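Side-chain contacts in extracellular solute-binding protein, family 5 (Chelativorans sp., PDB 6WM6), which binds EDTA and other aminopolycarboxylates in the periplasm, probably for delivery to an ABC transporter: residues M223-D228 with L249-F254; A333-A338 with T426-P431; G496-A501 with E505-I510. All blocks are in the same frame, centred on the assembly; numbering follows the deposited sequence.

Interaction 1: M223-D228 with L249-F254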
ATOM      1  N   MET A 223      -9.210 -20.581  -9.161  1.00 17.95           N
ATOM      2  CA  MET A 223      -9.003 -20.171 -10.543  1.00 17.45           C
ATOM      3  C   MET A 223     -10.282 -19.536 -11.051  1.00 17.83           C
ATOM      4  O   MET A 223     -11.360 -19.845 -10.561  1.00 18.84           O
ATOM      5  CB  MET A 223      -8.581 -21.371 -11.400  1.00 20.18           C
ATOM      6  CG  MET A 223      -9.652 -22.438 -11.587  1.00 20.76           C
ATOM      7  SD  MET A 223      -8.963 -23.975 -12.252  1.00 23.40           S
ATOM      8  CE  MET A 223      -8.109 -23.422 -13.715  1.00 32.99           C
ATOM      9  N   VAL A 224     -10.163 -18.668 -12.050  1.00 19.39           N
ATOM     10  CA  VAL A 224     -11.330 -17.950 -12.557  1.00 20.92           C
ATOM     11  C   VAL A 224     -12.193 -18.875 -13.405  1.00 20.92           C
ATOM     12  O   VAL A 224     -11.713 -19.501 -14.369  1.00 23.36           O
ATOM     13  CB  VAL A 224     -10.896 -16.704 -13.341  1.00 22.93           C
ATOM     14  CG1 VAL A 224     -12.138 -15.972 -13.905  1.00 24.89           C
ATOM     15  CG2 VAL A 224     -10.105 -15.775 -12.473  1.00 24.85           C
ATOM     16  N   GLU A 225     -13.467 -18.971 -13.049  1.00 19.86           N
ATOM     17  CA  GLU A 225     -14.491 -19.628 -13.852  1.00 20.90           C
ATOM     18  C   GLU A 225     -15.131 -18.672 -14.853  1.00 23.07           C
ATOM     19  O   GLU A 225     -15.363 -19.065 -16.004  1.00 23.96           O
ATOM     20  CB  GLU A 225     -15.565 -20.232 -12.943  1.00 23.33           C
ATOM     21  CG  GLU A 225     -16.675 -20.971 -13.688  1.00 25.77           C
ATOM     22  CD  GLU A 225     -17.742 -21.517 -12.756  1.00 28.36           C
ATOM     23  OE1 GLU A 225     -18.495 -20.717 -12.159  1.00 32.41           O
ATOM     24  OE2 GLU A 225     -17.822 -22.760 -12.601  1.00 37.47           O
ATOM     25  N   SER A 226     -15.446 -17.443 -14.440  1.00 22.02           N
ATOM     26  CA  SER A 226     -16.059 -16.475 -15.328  1.00 21.95           C
ATOM     27  C   SER A 226     -15.818 -15.064 -14.819  1.00 22.01           C
ATOM     28  O   SER A 226     -15.533 -14.839 -13.636  1.00 21.24           O
ATOM     29  CB  SER A 226     -17.572 -16.701 -15.468  1.00 26.14           C
ATOM     30  OG  SER A 226     -18.222 -16.479 -14.225  1.00 27.73           O
ATOM     31  N   PHE A 227     -15.942 -14.110 -15.736  1.00 23.67           N
ATOM     32  CA  PHE A 227     -15.860 -12.695 -15.427  1.00 21.99           C
ATOM     33  C   PHE A 227     -16.962 -11.962 -16.166  1.00 24.73           C
ATOM     34  O   PHE A 227     -17.029 -12.023 -17.402  1.00 27.24           O
ATOM     35  CB  PHE A 227     -14.508 -12.112 -15.825  1.00 21.81           C
ATOM     36  CG  PHE A 227     -14.390 -10.638 -15.601  1.00 23.24           C
ATOM     37  CD1 PHE A 227     -14.653 -10.088 -14.354  1.00 24.86           C
ATOM     38  CD2 PHE A 227     -14.007  -9.792 -16.638  1.00 24.56           C
ATOM     39  CE1 PHE A 227     -14.539  -8.726 -14.141  1.00 26.90           C
ATOM     40  CE2 PHE A 227     -13.882  -8.436 -16.427  1.00 27.30           C
ATOM     41  CZ  PHE A 227     -14.141  -7.900 -15.178  1.00 26.22           C
ATOM     42  N   ASP A 228     -17.826 -11.278 -15.420  1.00 24.69           N
ATOM     43  CA  ASP A 228     -18.868 -10.433 -15.980  1.00 25.68           C
ATOM     44  C   ASP A 228     -18.405  -8.994 -15.790  1.00 28.15           C
ATOM     45  O   ASP A 228     -18.451  -8.475 -14.660  1.00 24.37           O
ATOM     46  CB  ASP A 228     -20.200 -10.679 -15.267  1.00 29.37           C
ATOM     47  CG  ASP A 228     -21.352  -9.924 -15.899  1.00 42.19           C
ATOM     48  OD1 ASP A 228     -21.158  -9.323 -16.978  1.00 38.52           O
ATOM     49  OD2 ASP A 228     -22.454  -9.935 -15.311  1.00 37.21           O
ATOM     50  N   LEU A 249     -14.034 -23.684  -0.305  1.00 19.00           N
ATOM     51  CA  LEU A 249     -15.274 -23.190  -0.899  1.00 18.68           C
ATOM     52  C   LEU A 249     -15.488 -23.762  -2.292  1.00 20.13           C
ATOM     53  O   LEU A 249     -14.544 -24.027  -3.039  1.00 21.82           O
ATOM     54  CB  LEU A 249     -15.247 -21.668  -1.006  1.00 18.70           C
ATOM     55  CG  LEU A 249     -15.116 -20.917   0.320  1.00 18.02           C
ATOM     56  CD1 LEU A 249     -14.727 -19.480   0.065  1.00 20.38           C
ATOM     57  CD2 LEU A 249     -16.409 -21.001   1.101  1.00 18.43           C
ATOM     58  N   ASP A 250     -16.759 -23.935  -2.643  1.00 20.14           N
ATOM     59  CA  ASP A 250     -17.104 -24.293  -4.013  1.00 20.94           C
ATOM     60  C   ASP A 250     -16.943 -23.108  -4.950  1.00 18.95           C
ATOM     61  O   ASP A 250     -16.562 -23.291  -6.106  1.00 22.15           O
ATOM     62  CB  ASP A 250     -18.549 -24.793  -4.079  1.00 23.03           C
ATOM     63  CG  ASP A 250     -18.741 -26.112  -3.363  1.00 27.39           C
ATOM     64  OD1 ASP A 250     -17.896 -27.007  -3.532  1.00 31.04           O
ATOM     65  OD2 ASP A 250     -19.738 -26.233  -2.622  1.00 30.60           O
ATOM     66  N   LYS A 251     -17.234 -21.896  -4.479  1.00 19.00           N
ATOM     67  CA  LYS A 251     -17.000 -20.694  -5.253  1.00 19.15           C
ATOM     68  C   LYS A 251     -16.568 -19.566  -4.334  1.00 17.91           C
ATOM     69  O   LYS A 251     -17.060 -19.427  -3.205  1.00 18.75           O
ATOM     70  CB  LYS A 251     -18.235 -20.246  -6.055  1.00 21.92           C
ATOM     71  CG  LYS A 251     -18.749 -21.313  -7.007  1.00 23.71           C
ATOM     72  CD  LYS A 251     -19.560 -20.714  -8.146  1.00 29.58           C
ATOM     73  CE  LYS A 251     -20.147 -21.817  -9.022  1.00 32.90           C
ATOM     74  NZ  LYS A 251     -20.800 -21.274 -10.247  1.00 40.35           N
ATOM     75  N   LEU A 252     -15.629 -18.760  -4.833  1.00 18.06           N
ATOM     76  CA  LEU A 252     -15.196 -17.510  -4.220  1.00 17.78           C
ATOM     77  C   LEU A 252     -15.464 -16.424  -5.252  1.00 18.28           C
ATOM     78  O   LEU A 252     -14.986 -16.518  -6.398  1.00 19.28           O
ATOM     79  CB  LEU A 252     -13.704 -17.572  -3.893  1.00 18.65           C
ATOM     80  CG  LEU A 252     -13.084 -16.257  -3.426  1.00 19.41           C
ATOM     81  CD1 LEU A 252     -13.748 -15.753  -2.154  1.00 22.07           C
ATOM     82  CD2 LEU A 252     -11.579 -16.466  -3.216  1.00 22.58           C
ATOM     83  N   LYS A 253     -16.267 -15.438  -4.887  1.00 18.01           N
ATOM     84  CA  LYS A 253     -16.721 -14.421  -5.816  1.00 17.36           C
ATOM     85  C   LYS A 253     -16.287 -13.047  -5.337  1.00 18.23           C
ATOM     86  O   LYS A 253     -16.282 -12.767  -4.130  1.00 18.97           O
ATOM     87  CB  LYS A 253     -18.256 -14.454  -5.939  1.00 19.21           C
ATOM     88  CG  LYS A 253     -18.761 -15.692  -6.665  1.00 20.84           C
ATOM     89  CD  LYS A 253     -20.265 -15.846  -6.576  1.00 22.55           C
ATOM     90  CE  LYS A 253     -20.704 -17.003  -7.451  1.00 24.95           C
ATOM     91  NZ  LYS A 253     -22.163 -17.256  -7.312  1.00 30.84           N
ATOM     92  N   PHE A 254     -15.923 -12.182  -6.289  1.00 17.87           N
ATOM     93  CA  PHE A 254     -15.653 -10.771  -6.023  1.00 18.87           C
ATOM     94  C   PHE A 254     -16.692  -9.964  -6.776  1.00 18.14           C
ATOM     95  O   PHE A 254     -16.735 -10.007  -8.014  1.00 18.93           O
ATOM     96  CB  PHE A 254     -14.227 -10.424  -6.428  1.00 18.23           C
ATOM     97  CG  PHE A 254     -13.191 -11.129  -5.612  1.00 18.54           C
ATOM     98  CD1 PHE A 254     -12.863 -10.667  -4.345  1.00 18.23           C
ATOM     99  CD2 PHE A 254     -12.563 -12.251  -6.102  1.00 20.98           C
ATOM    100  CE1 PHE A 254     -11.914 -11.309  -3.584  1.00 19.84           C
ATOM    101  CE2 PHE A 254     -11.584 -12.903  -5.339  1.00 20.69           C
ATOM    102  CZ  PHE A 254     -11.271 -12.439  -4.091  1.00 19.52           C
TER
HETATM  103  O   HOH W   1     -19.634 -24.169 -11.490  1.00 44.29           O

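Interaction 2: A333-A338 with T426-P431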
ATOM      1  N   ALA A 333      -1.834  19.274  15.415  1.00 20.90           N
ATOM      2  CA  ALA A 333      -2.044  17.863  15.102  1.00 20.76           C
ATOM      3  C   ALA A 333      -2.857  17.164  16.179  1.00 21.19           C
ATOM      4  O   ALA A 333      -3.619  16.242  15.863  1.00 21.19           O
ATOM      5  CB  ALA A 333      -0.700  17.154  14.903  1.00 21.18           C
ATOM      6  N   GLY A 334      -2.722  17.587  17.431  1.00 22.27           N
ATOM      7  CA  GLY A 334      -3.558  17.021  18.485  1.00 23.55           C
ATOM      8  C   GLY A 334      -5.025  17.263  18.220  1.00 23.33           C
ATOM      9  O   GLY A 334      -5.850  16.359  18.339  1.00 23.76           O
ATOM     10  N   ASP A 335      -5.368  18.491  17.834  1.00 22.94           N
ATOM     11  CA  ASP A 335      -6.758  18.798  17.516  1.00 25.13           C
ATOM     12  C   ASP A 335      -7.205  18.077  16.256  1.00 22.80           C
ATOM     13  O   ASP A 335      -8.336  17.592  16.167  1.00 25.47           O
ATOM     14  CB  ASP A 335      -6.920  20.310  17.335  1.00 25.52           C
ATOM     15  CG  ASP A 335      -8.369  20.712  17.108  1.00 27.74           C
ATOM     16  OD1 ASP A 335      -9.163  20.595  18.071  1.00 30.51           O
ATOM     17  OD2 ASP A 335      -8.726  21.116  15.973  1.00 26.45           O
ATOM     18  N   LEU A 336      -6.333  17.993  15.257  1.00 23.84           N
ATOM     19  CA  LEU A 336      -6.673  17.296  14.030  1.00 23.96           C
ATOM     20  C   LEU A 336      -7.105  15.866  14.335  1.00 22.58           C
ATOM     21  O   LEU A 336      -8.129  15.378  13.837  1.00 24.54           O
ATOM     22  CB  LEU A 336      -5.441  17.306  13.128  1.00 34.36           C
ATOM     23  CG  LEU A 336      -5.572  17.228  11.628  1.00 33.28           C
ATOM     24  CD1 LEU A 336      -6.512  18.261  11.072  1.00 28.92           C
ATOM     25  CD2 LEU A 336      -4.179  17.432  11.045  1.00 25.95           C
ATOM     26  N   LYS A 337      -6.318  15.162  15.151  1.00 21.05           N
ATOM     27  CA  LYS A 337      -6.638  13.787  15.493  1.00 21.74           C
ATOM     28  C   LYS A 337      -7.817  13.711  16.458  1.00 19.68           C
ATOM     29  O   LYS A 337      -8.638  12.799  16.351  1.00 20.09           O
ATOM     30  CB  LYS A 337      -5.387  13.119  16.074  1.00 22.02           C
ATOM     31  CG  LYS A 337      -5.481  11.607  16.165  1.00 20.89           C
ATOM     32  CD  LYS A 337      -4.156  10.950  16.582  1.00 20.48           C
ATOM     33  CE  LYS A 337      -3.817  11.161  18.034  1.00 21.29           C
ATOM     34  NZ  LYS A 337      -4.688  10.349  18.939  1.00 21.29           N
ATOM     35  N   ALA A 338      -7.925  14.673  17.381  1.00 20.81           N
ATOM     36  CA  ALA A 338      -9.036  14.697  18.329  1.00 21.34           C
ATOM     37  C   ALA A 338     -10.377  14.853  17.634  1.00 23.17           C
ATOM     38  O   ALA A 338     -11.390  14.299  18.102  1.00 25.66           O
ATOM     39  CB  ALA A 338      -8.860  15.842  19.331  1.00 23.53           C
ATOM     40  N   THR A 426      -7.337  24.764   7.250  1.00 21.04           N
ATOM     41  CA  THR A 426      -7.691  26.132   6.884  1.00 23.87           C
ATOM     42  C   THR A 426      -7.856  27.009   8.115  1.00 24.08           C
ATOM     43  O   THR A 426      -7.355  28.138   8.152  1.00 24.03           O
ATOM     44  CB  THR A 426      -8.980  26.104   6.066  1.00 25.07           C
ATOM     45  OG1 THR A 426      -8.725  25.443   4.820  1.00 26.82           O
ATOM     46  CG2 THR A 426      -9.489  27.523   5.798  1.00 29.12           C
ATOM     47  N   GLY A 427      -8.544  26.491   9.140  1.00 22.46           N
ATOM     48  CA  GLY A 427      -8.740  27.265  10.354  1.00 23.83           C
ATOM     49  C   GLY A 427      -7.468  27.488  11.146  1.00 24.41           C
ATOM     50  O   GLY A 427      -7.275  28.556  11.732  1.00 24.53           O
ATOM     51  N   TYR A 428      -6.576  26.494  11.175  1.00 20.99           N
ATOM     52  CA  TYR A 428      -5.337  26.667  11.932  1.00 21.07           C
ATOM     53  C   TYR A 428      -4.449  27.763  11.351  1.00 22.27           C
ATOM     54  O   TYR A 428      -3.718  28.431  12.099  1.00 22.94           O
ATOM     55  CB  TYR A 428      -4.507  25.378  11.961  1.00 20.35           C
ATOM     56  CG  TYR A 428      -5.203  24.165  12.530  1.00 21.97           C
ATOM     57  CD1 TYR A 428      -6.091  24.256  13.601  1.00 22.87           C
ATOM     58  CD2 TYR A 428      -4.986  22.906  11.978  1.00 21.61           C
ATOM     59  CE1 TYR A 428      -6.730  23.131  14.097  1.00 24.25           C
ATOM     60  CE2 TYR A 428      -5.610  21.801  12.469  1.00 20.87           C
ATOM     61  CZ  TYR A 428      -6.483  21.905  13.522  1.00 21.99           C
ATOM     62  OH  TYR A 428      -7.106  20.776  13.985  1.00 24.25           O
ATOM     63  N   ILE A 429      -4.458  27.940  10.029  1.00 21.43           N
ATOM     64  CA  ILE A 429      -3.564  28.900   9.388  1.00 20.57           C
ATOM     65  C   ILE A 429      -4.213  30.248   9.139  1.00 23.92           C
ATOM     66  O   ILE A 429      -3.509  31.193   8.747  1.00 23.11           O
ATOM     67  CB  ILE A 429      -2.926  28.348   8.098  1.00 20.33           C
ATOM     68  CG1 ILE A 429      -3.960  28.138   7.001  1.00 21.70           C
ATOM     69  CG2 ILE A 429      -2.214  27.032   8.416  1.00 21.85           C
ATOM     70  CD1 ILE A 429      -3.339  27.731   5.676  1.00 23.48           C
ATOM     71  N   ALA A 430      -5.518  30.376   9.366  1.00 23.75           N
ATOM     72  CA  ALA A 430      -6.167  31.668   9.177  1.00 24.46           C
ATOM     73  C   ALA A 430      -5.538  32.753  10.044  1.00 25.51           C
ATOM     74  O   ALA A 430      -5.394  33.885   9.552  1.00 26.37           O
ATOM     75  CB  ALA A 430      -7.671  31.538   9.435  1.00 26.72           C
ATOM     76  N   PRO A 431      -5.136  32.491  11.290  1.00 25.62           N
ATOM     77  CA  PRO A 431      -4.474  33.547  12.085  1.00 29.70           C
ATOM     78  C   PRO A 431      -3.151  34.024  11.511  1.00 27.75           C
ATOM     79  O   PRO A 431      -2.664  35.095  11.914  1.00 28.90           O
ATOM     80  CB  PRO A 431      -4.283  32.892  13.459  1.00 30.18           C
ATOM     81  CG  PRO A 431      -5.323  31.824  13.522  1.00 34.79           C
ATOM     82  CD  PRO A 431      -5.489  31.314  12.111  1.00 29.16           C
TER

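Interaction 3: G496-A501 with E505-I510. With EDO (1,2-ethanediol), chain J.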
ATOM      1  N   GLY A 496      20.215   4.947  -0.387  1.00 18.85           N
ATOM      2  CA  GLY A 496      20.919   3.872  -1.064  1.00 19.23           C
ATOM      3  C   GLY A 496      21.721   3.016  -0.099  1.00 18.49           C
ATOM      4  O   GLY A 496      21.725   1.779  -0.199  1.00 20.65           O
ATOM      5  N   LYS A 497      22.386   3.650   0.871  1.00 18.66           N
ATOM      6  CA  LYS A 497      23.099   2.874   1.883  1.00 19.64           C
ATOM      7  C   LYS A 497      22.130   2.051   2.720  1.00 18.64           C
ATOM      8  O   LYS A 497      22.399   0.891   3.043  1.00 18.77           O
ATOM      9  CB  LYS A 497      23.919   3.801   2.781  1.00 21.24           C
ATOM     10  CG  LYS A 497      25.136   4.374   2.073  1.00 24.47           C
ATOM     11  CD  LYS A 497      25.873   5.385   2.929  1.00 41.17           C
ATOM     12  CE  LYS A 497      27.107   5.907   2.206  1.00 57.87           C
ATOM     13  NZ  LYS A 497      27.829   6.928   3.014  1.00 69.05           N
ATOM     14  N   ALA A 498      20.962   2.609   3.035  1.00 17.04           N
ATOM     15  CA  ALA A 498      19.994   1.877   3.831  1.00 15.69           C
ATOM     16  C   ALA A 498      19.445   0.675   3.064  1.00 16.94           C
ATOM     17  O   ALA A 498      19.185  -0.385   3.650  1.00 17.15           O
ATOM     18  CB  ALA A 498      18.848   2.812   4.233  1.00 16.90           C
ATOM     19  N   ALA A 499      19.269   0.811   1.752  1.00 16.43           N
ATOM     20  CA  ALA A 499      18.753  -0.281   0.934  1.00 16.83           C
ATOM     21  C   ALA A 499      19.773  -1.383   0.725  1.00 18.06           C
ATOM     22  O   ALA A 499      19.398  -2.478   0.292  1.00 19.07           O
ATOM     23  CB  ALA A 499      18.271   0.275  -0.406  1.00 18.55           C
ATOM     24  N   ALA A 500      21.044  -1.126   1.031  1.00 18.49           N
ATOM     25  CA  ALA A 500      22.117  -2.103   0.936  1.00 19.83           C
ATOM     26  C   ALA A 500      22.416  -2.799   2.252  1.00 20.09           C
ATOM     27  O   ALA A 500      23.296  -3.674   2.284  1.00 21.92           O
ATOM     28  CB  ALA A 500      23.380  -1.433   0.412  1.00 19.58           C
ATOM     29  N   ALA A 501      21.724  -2.445   3.335  1.00 18.55           N
ATOM     30  CA  ALA A 501      22.002  -2.991   4.654  1.00 18.92           C
ATOM     31  C   ALA A 501      21.630  -4.465   4.725  1.00 18.96           C
ATOM     32  O   ALA A 501      20.890  -4.993   3.898  1.00 19.13           O
ATOM     33  CB  ALA A 501      21.224  -2.197   5.711  1.00 20.37           C
ATOM     34  N   GLU A 505      16.842  -3.622  10.812  1.00 16.54           N
ATOM     35  CA  GLU A 505      17.252  -2.776  11.916  1.00 16.61           C
ATOM     36  C   GLU A 505      18.422  -1.882  11.539  1.00 16.14           C
ATOM     37  O   GLU A 505      18.413  -0.685  11.840  1.00 16.68           O
ATOM     38  CB  GLU A 505      17.653  -3.653  13.116  1.00 18.38           C
ATOM     39  CG  GLU A 505      16.559  -4.544  13.690  1.00 19.14           C
ATOM     40  CD  GLU A 505      16.506  -5.923  13.082  1.00 22.48           C
ATOM     41  OE1 GLU A 505      16.844  -6.107  11.894  1.00 25.23           O
ATOM     42  OE2 GLU A 505      16.109  -6.889  13.782  1.00 24.09           O
ATOM     43  N   GLU A 506      19.447  -2.448  10.905  1.00 16.52           N
ATOM     44  CA  GLU A 506      20.553  -1.624  10.437  1.00 17.08           C
ATOM     45  C   GLU A 506      20.059  -0.618   9.404  1.00 15.68           C
ATOM     46  O   GLU A 506      20.447   0.553   9.427  1.00 16.91           O
ATOM     47  CB  GLU A 506      21.651  -2.491   9.833  1.00 17.71           C
ATOM     48  CG  GLU A 506      22.846  -1.710   9.286  1.00 19.81           C
ATOM     49  CD  GLU A 506      23.779  -2.532   8.409  1.00 23.35           C
ATOM     50  OE1 GLU A 506      23.425  -3.677   8.041  1.00 23.94           O
ATOM     51  OE2 GLU A 506      24.845  -1.986   8.058  1.00 26.47           O
ATOM     52  N   SER A 507      19.190  -1.066   8.494  1.00 16.14           N
ATOM     53  CA  SER A 507      18.628  -0.172   7.491  1.00 15.80           C
ATOM     54  C   SER A 507      17.960   1.006   8.159  1.00 16.11           C
ATOM     55  O   SER A 507      18.116   2.150   7.721  1.00 16.00           O
ATOM     56  CB  SER A 507      17.645  -0.957   6.654  1.00 15.60           C
ATOM     57  OG  SER A 507      17.206  -0.191   5.534  1.00 16.93           O
ATOM     58  N   ALA A 508      17.188   0.744   9.209  1.00 15.61           N
ATOM     59  CA  ALA A 508      16.465   1.810   9.889  1.00 15.99           C
ATOM     60  C   ALA A 508      17.408   2.785  10.566  1.00 16.49           C
ATOM     61  O   ALA A 508      17.171   3.997  10.549  1.00 16.75           O
ATOM     62  CB  ALA A 508      15.515   1.214  10.921  1.00 17.15           C
ATOM     63  N   ALA A 509      18.480   2.283  11.179  1.00 16.12           N
ATOM     64  CA  ALA A 509      19.458   3.167  11.798  1.00 16.45           C
ATOM     65  C   ALA A 509      20.036   4.116  10.757  1.00 17.83           C
ATOM     66  O   ALA A 509      20.170   5.318  11.004  1.00 20.11           O
ATOM     67  CB  ALA A 509      20.549   2.359  12.479  1.00 17.99           C
ATOM     68  N   ILE A 510      20.368   3.593   9.570  1.00 15.89           N
ATOM     69  CA  ILE A 510      20.916   4.431   8.504  1.00 16.62           C
ATOM     70  C   ILE A 510      19.862   5.412   7.998  1.00 16.46           C
ATOM     71  O   ILE A 510      20.103   6.624   7.880  1.00 17.29           O
ATOM     72  CB  ILE A 510      21.429   3.533   7.370  1.00 17.09           C
ATOM     73  CG1 ILE A 510      22.606   2.649   7.825  1.00 17.93           C
ATOM     74  CG2 ILE A 510      21.839   4.392   6.165  1.00 17.83           C
ATOM     75  CD1 ILE A 510      22.839   1.464   6.897  1.00 19.65           C
TER
HETATM   76  C1  EDO J 609      21.689  -7.847   2.269  1.00 38.62           C
HETATM   77  O1  EDO J 609      22.699  -6.821   2.259  1.00 33.14           O
HETATM   78  C2  EDO J 609      22.322  -9.229   2.422  1.00 39.61           C
HETATM   79  O2  EDO J 609      22.790  -9.427   3.773  1.00 29.85           O

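Interaction 1: M223-D228 with L249-F254
A salt bridge between Glu225 and Lys251 spans strand 232-237, the inner strand between their own two strands, in a four-stranded mixed β-sheet. Strand 222-228 is an outer strand of the sheet and 251-256 an inner one. Strand 232-237 is antiparallel to both, so the two bridged strands run the same way and are second neighbours. Their closest approach along the backbone, 9.0 Å from Glu225 CA to Lys251 CA, is too wide for backbone pairing and leaves the contact to long side chains.

Glutamate and lysine suit this span. Glu225 has CG anti to the backbone N (chi1 -179°) and stays extended beyond it, its chain lying over Thr234 and Val236 of strand 232-237. Lys251 leaves its strand with CG beside the backbone N (chi1 -57°) and then runs straight, so that the two side chains converge only at their charged ends. Lys251 NZ donates to Glu225 OE1 at 3.0 Å, and OE1 receives it on its syn lone pair, on the side of OE2. That second oxygen, OE2, accepts from a water 2.6 Å away. The same water accepts a weak, longer bond from Lys251 NZ, and so links the two charged groups by a second route at this surface contact. Lys253, two residues further along, forms a salt bridge with Glu49 of strand 49-54, on the other side of strand 251-256.

Glu225 and Ser226 together face Thr234, and the near-helical psi of Glu225 (-43°) marks the first position of the irregularity. The ion pair thus starts from a classic β-bulge in the outermost strand of the sheet.

Interaction 2: A333-A338 with T426-P431
Tyr428 OH donates a short hydrogen bond of 2.6 Å to Asp335 OD2, joining helix 416-429 near its C-terminal end to the first turn of helix 333-340. The acceptor oxygen lies at the edge of the phenol, in the plane of the ring, and offers its anti lone pair, the one away from OD1. Carboxylate and ring planes stand 79° apart, so the acid is turned nearly square to the ring instead of lying flat against it. With CG anti to the backbone N (chi1 -176°), Asp335 carries its carboxylate out from the helix towards the phenol.

Tyrosine fits because its long, rigid ring crosses the space between helices whose nearest CA atoms, those of Leu336 and Tyr428, are 9.7 Å apart, and ends in a hydroxyl that can donate. The other edge of the ring has an apolar neighbour: Leu336 CD1 packs 3.9 Å from Tyr428 CE2. Leucine suits this inner position, since it also rests on Met421 and Leu424 of helix 416-429 and on Ile527 of strand 524-537. The amide N of Leu336 is close to the phenol oxygen as well, but the angle there is too poor for a hydrogen bond.

Asp335 divides its carboxylate between two partners: OD2 takes the phenol, while OD1 forms a salt bridge with Lys339, one turn further along the same helix. An acid near the start of a helix, paired with a lysine, would be expected to remain ionised. The phenol proton would then be drawn towards a charged acceptor, a likely reason for the shortness of the bond.

Interaction 3: G496-A501 with E505-I510
Ser507 and Ile510 of helix 504-521 pack against Ala498 and Ala501, which lie at the end of helix 489-499 and just beyond it, in a close packing of two consecutive helices joined by a short connection. Alanine and serine, with their short side chains, are consistent with backbones that come within 4.4 Å between Ala498 CA and Ser507 CA.

Ser507 carries the polar part. Its OG, anti to the backbone N (chi1 -172°), donates to Ala498 O at 2.7 Å. The hydroxyl approaches from above the carbonyl plane, 54° out of it, at a C=O to donor angle of 115°. The amide of Ala501 bonds to the same oxygen from the opposite face. Two donors therefore grip Ala498 O where the helix is finishing, and serine supplies the second from a short side chain; it also touches Leu181 and Ala468.

Ala501 points its methyl toward the second helix. Ala501 CB sits 3.6 Å from Ser507 N and also meets the side chain of Glu506, which lies extended alongside it. A bond from Ser502 N to Glu506 OE1 holds the carboxylate beside the connection, with OE1 lying 3.5 Å from Ala501 CB.

Ile510, one turn after Ser507, points toward the first segment, its two branches going to different neighbours. CG2, anti to the backbone N, packs against Ala498 CB at 3.9 Å and touches Lys497 CB, while CD1 reaches between Lys497 O and the methyl of Ala501. Lys497 takes part through CB and its carbonyl O, while its extended chain leads away. Beyond the junction, a 1,2-ethanediol molecule, probably from the crystallisation liquor, donates from its O1 to Ala501 O at 3.0 Å.

Followed from the N terminus, the three contacts come strictly in series: each closes before the next begins, and none nests in or crosses another. Interaction 1 closes a short loop of 20 residues containing strand 232-237, and joins an outer and an inner strand of one sheet. Interaction 2 spans 87 residues, more than half of them outside helix and strand, bringing helix 416-429 back to helix 333-340. Interaction 3 closes the tightest turn, only three residues, between consecutive helices. Interaction 1 lies on the opposite side of the chain's centre from both others, with centres about 47 Å from interaction 2 and 42 Å from interaction 3; none touches another.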